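Local coordinates for collagen alpha-1(XV) chain (Homo sapiens, PDB 3N3F), which probably brings three collagen XV chains together in the extracellular matrix through its trimerization domain, so that their triple helix can form, at residues 35-39 with 40-44. Numbering follows the deposited sequence.
Sequences IRVRD and GWKKL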
ATOM      1  N   ILE A  35       1.595   4.523  -6.659  1.00 12.28           N
ATOM      2  CA  ILE A  35       2.090   3.209  -7.021  1.00 13.03           C
ATOM      3  C   ILE A  35       2.485   3.288  -8.483  1.00 12.01           C
ATOM      4  O   ILE A  35       1.741   3.813  -9.304  1.00 11.86           O
ATOM      5  CB  ILE A  35       1.016   2.120  -6.859  1.00 29.27           C
ATOM      6  CG1 ILE A  35      -0.237   2.514  -7.638  1.00 30.83           C
ATOM      7  CG2 ILE A  35       0.695   1.921  -5.393  1.00 28.99           C
ATOM      8  CD1 ILE A  35      -1.171   1.369  -7.895  1.00 38.10           C
ATOM      9  N   ARG A  36       3.670   2.784  -8.793  1.00 12.33           N
ATOM     10  CA  ARG A  36       4.170   2.777 -10.155  1.00 14.93           C
ATOM     11  C   ARG A  36       3.507   1.588 -10.856  1.00 16.27           C
ATOM     12  O   ARG A  36       3.644   0.450 -10.414  1.00 14.51           O
ATOM     13  CB  ARG A  36       5.690   2.590 -10.137  1.00 20.33           C
ATOM     14  CG  ARG A  36       6.465   3.496 -11.069  1.00 27.26           C
ATOM     15  CD  ARG A  36       5.946   3.401 -12.469  1.00 27.26           C
ATOM     16  NE  ARG A  36       6.950   3.742 -13.466  1.00 26.62           N
ATOM     17  CZ  ARG A  36       6.740   3.624 -14.771  1.00 27.56           C
ATOM     18  NH1 ARG A  36       5.569   3.181 -15.202  1.00 26.05           N
ATOM     19  NH2 ARG A  36       7.696   3.924 -15.639  1.00 28.67           N
ATOM     20  N   VAL A  37       2.769   1.850 -11.927  1.00 17.19           N
ATOM     21  CA  VAL A  37       2.116   0.768 -12.656  1.00 20.57           C
ATOM     22  C   VAL A  37       2.467   0.828 -14.133  1.00 22.82           C
ATOM     23  O   VAL A  37       3.298   1.628 -14.556  1.00 23.51           O
ATOM     24  CB  VAL A  37       0.579   0.822 -12.517  1.00 17.89           C
ATOM     25  CG1 VAL A  37       0.190   0.742 -11.053  1.00 20.08           C
ATOM     26  CG2 VAL A  37       0.037   2.087 -13.152  1.00 19.81           C
ATOM     27  N   ARG A  38       1.832  -0.028 -14.918  1.00 27.41           N
ATOM     28  CA  ARG A  38       2.085  -0.058 -16.348  1.00 30.42           C
ATOM     29  C   ARG A  38       1.642   1.252 -16.999  1.00 28.81           C
ATOM     30  O   ARG A  38       0.472   1.635 -16.917  1.00 29.43           O
ATOM     31  CB  ARG A  38       1.339  -1.234 -16.978  1.00 38.28           C
ATOM     32  CG  ARG A  38       1.519  -1.380 -18.477  1.00 44.49           C
ATOM     33  CD  ARG A  38       0.693  -2.554 -18.976  1.00 49.51           C
ATOM     34  NE  ARG A  38      -0.714  -2.406 -18.612  1.00 53.88           N
ATOM     35  CZ  ARG A  38      -1.613  -3.384 -18.671  1.00 56.70           C
ATOM     36  NH1 ARG A  38      -1.258  -4.595 -19.079  1.00 58.49           N
ATOM     37  NH2 ARG A  38      -2.871  -3.150 -18.319  1.00 58.88           N
ATOM     38  N   ASP A  39       2.596   1.929 -17.632  1.00 23.96           N
ATOM     39  CA  ASP A  39       2.363   3.189 -18.332  1.00 23.15           C
ATOM     40  C   ASP A  39       2.066   4.400 -17.458  1.00 22.05           C
ATOM     41  O   ASP A  39       1.495   5.384 -17.929  1.00 21.70           O
ATOM     42  CB  ASP A  39       1.247   3.018 -19.366  1.00 44.89           C
ATOM     43  CG  ASP A  39       1.522   1.883 -20.333  1.00 46.53           C
ATOM     44  OD1 ASP A  39       2.645   1.823 -20.877  1.00 47.92           O
ATOM     45  OD2 ASP A  39       0.616   1.054 -20.551  1.00 49.98           O
ATOM     46  N   GLY A  40       2.452   4.344 -16.189  1.00 23.06           N
ATOM     47  CA  GLY A  40       2.212   5.487 -15.331  1.00 19.88           C
ATOM     48  C   GLY A  40       2.207   5.195 -13.848  1.00 15.98           C
ATOM     49  O   GLY A  40       2.952   4.350 -13.361  1.00 14.90           O
ATOM     50  N   TRP A  41       1.356   5.923 -13.135  1.00 16.30           N
ATOM     51  CA  TRP A  41       1.213   5.780 -11.698  1.00 16.14           C
ATOM     52  C   TRP A  41      -0.265   5.880 -11.357  1.00 14.83           C
ATOM     53  O   TRP A  41      -1.084   6.296 -12.179  1.00 15.17           O
ATOM     54  CB  TRP A  41       1.929   6.915 -10.956  1.00 18.87           C
ATOM     55  CG  TRP A  41       3.350   7.178 -11.350  1.00 18.73           C
ATOM     56  CD1 TRP A  41       4.475   6.788 -10.679  1.00 19.20           C
ATOM     57  CD2 TRP A  41       3.799   7.949 -12.469  1.00 20.87           C
ATOM     58  NE1 TRP A  41       5.595   7.278 -11.305  1.00 21.44           N
ATOM     59  CE2 TRP A  41       5.208   7.995 -12.407  1.00 22.35           C
ATOM     60  CE3 TRP A  41       3.144   8.615 -13.517  1.00 22.66           C
ATOM     61  CZ2 TRP A  41       5.980   8.678 -13.357  1.00 23.67           C
ATOM     62  CZ3 TRP A  41       3.913   9.294 -14.461  1.00 22.62           C
ATOM     63  CH2 TRP A  41       5.314   9.320 -14.373  1.00 23.31           C
ATOM     64  N   LYS A  42      -0.591   5.501 -10.130  1.00 14.34           N
ATOM     65  CA  LYS A  42      -1.949   5.590  -9.610  1.00 13.96           C
ATOM     66  C   LYS A  42      -1.803   6.043  -8.167  1.00 16.24           C
ATOM     67  O   LYS A  42      -0.962   5.527  -7.433  1.00 14.79           O
ATOM     68  CB  LYS A  42      -2.659   4.238  -9.671  1.00 15.16           C
ATOM     69  CG  LYS A  42      -3.171   3.862 -11.055  1.00 15.04           C
ATOM     70  CD  LYS A  42      -3.965   2.562 -11.006  1.00 13.10           C
ATOM     71  CE  LYS A  42      -4.634   2.272 -12.333  1.00 15.08           C
ATOM     72  NZ  LYS A  42      -5.431   1.012 -12.287  1.00 15.53           N
ATOM     73  N   LYS A  43      -2.610   7.016  -7.765  1.00 16.95           N
ATOM     74  CA  LYS A  43      -2.543   7.544  -6.411  1.00 18.82           C
ATOM     75  C   LYS A  43      -3.268   6.652  -5.419  1.00 18.90           C
ATOM     76  O   LYS A  43      -4.390   6.216  -5.669  1.00 19.16           O
ATOM     77  CB  LYS A  43      -3.143   8.954  -6.364  1.00 22.02           C
ATOM     78  CG  LYS A  43      -2.977   9.647  -5.025  1.00 25.42           C
ATOM     79  CD  LYS A  43      -3.392  11.107  -5.091  1.00 27.06           C
ATOM     80  CE  LYS A  43      -3.001  11.834  -3.815  1.00 28.65           C
ATOM     81  NZ  LYS A  43      -3.260  13.293  -3.898  1.00 30.33           N
ATOM     82  N   LEU A  44      -2.617   6.374  -4.296  1.00 15.63           N
ATOM     83  CA  LEU A  44      -3.217   5.552  -3.261  1.00 16.90           C
ATOM     84  C   LEU A  44      -4.113   6.457  -2.414  1.00 17.28           C
ATOM     85  O   LEU A  44      -3.706   7.555  -2.040  1.00 17.10           O
ATOM     86  CB  LEU A  44      -2.128   4.937  -2.381  1.00 28.68           C
ATOM     87  CG  LEU A  44      -2.261   3.436  -2.115  1.00 29.45           C
ATOM     88  CD1 LEU A  44      -1.670   2.678  -3.276  1.00 31.79           C
ATOM     89  CD2 LEU A  44      -1.514   3.069  -0.863  1.00 27.21           C
TER
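Val37 and Gly40 close a two-residue beta hairpin, and their mutual backbone bonds, Val37 N to Gly40 O at 2.9 Å and the longer Gly40 N to Val37 O at 3.3 Å, frame a type II turn with Arg38 and Asp39 at its corners. Gly40 has phi 159° and psi -146°, where a CB would run into the carbonyl oxygen of Asp39, so a residue lacking a CB is what fits here. Farther along, Ile35 and Lys42 form a second hydrogen-bonded pair, with Lys42 N meeting Ile35 O at 3.0 Å in the carbonyl plane.

Among the polar side chains, Arg36 bends at chi2 (-53°) and runs alongside the backbone toward the turn. Its NH1 meets Val37 O at 2.8 Å, nearly along the C=O axis, so this oxygen accepts from both NH1 and Gly40 N; the 3.4 Å bond from NH1 to Gly40 O is weak. NH2 binds the carbonyl of Ala16. A leucine at this position would probably leave the Ala16 carbonyl without this donor and Val37 O with one donor fewer.

Apolar contacts lie on both faces. Arg36 CG sits 3.9 Å from Trp41 CD1, while Ile35 CG1 packs on Lys42 CB and Ile35 CG2 presses tightly on Leu44 CD1 at 3.3 Å.

The hairpin joins strand 32-37 to strand 40-43, outermost in this chain's sheet. Trp41 packs on Ile25 and helix 9-13, whereas Ile35 and Leu44 both touch Phe24 of the same chain and Leu46 of the second subunit, whose strand extends the sheet beside Trp41; Leu44 also meets Leu44 of the third subunit.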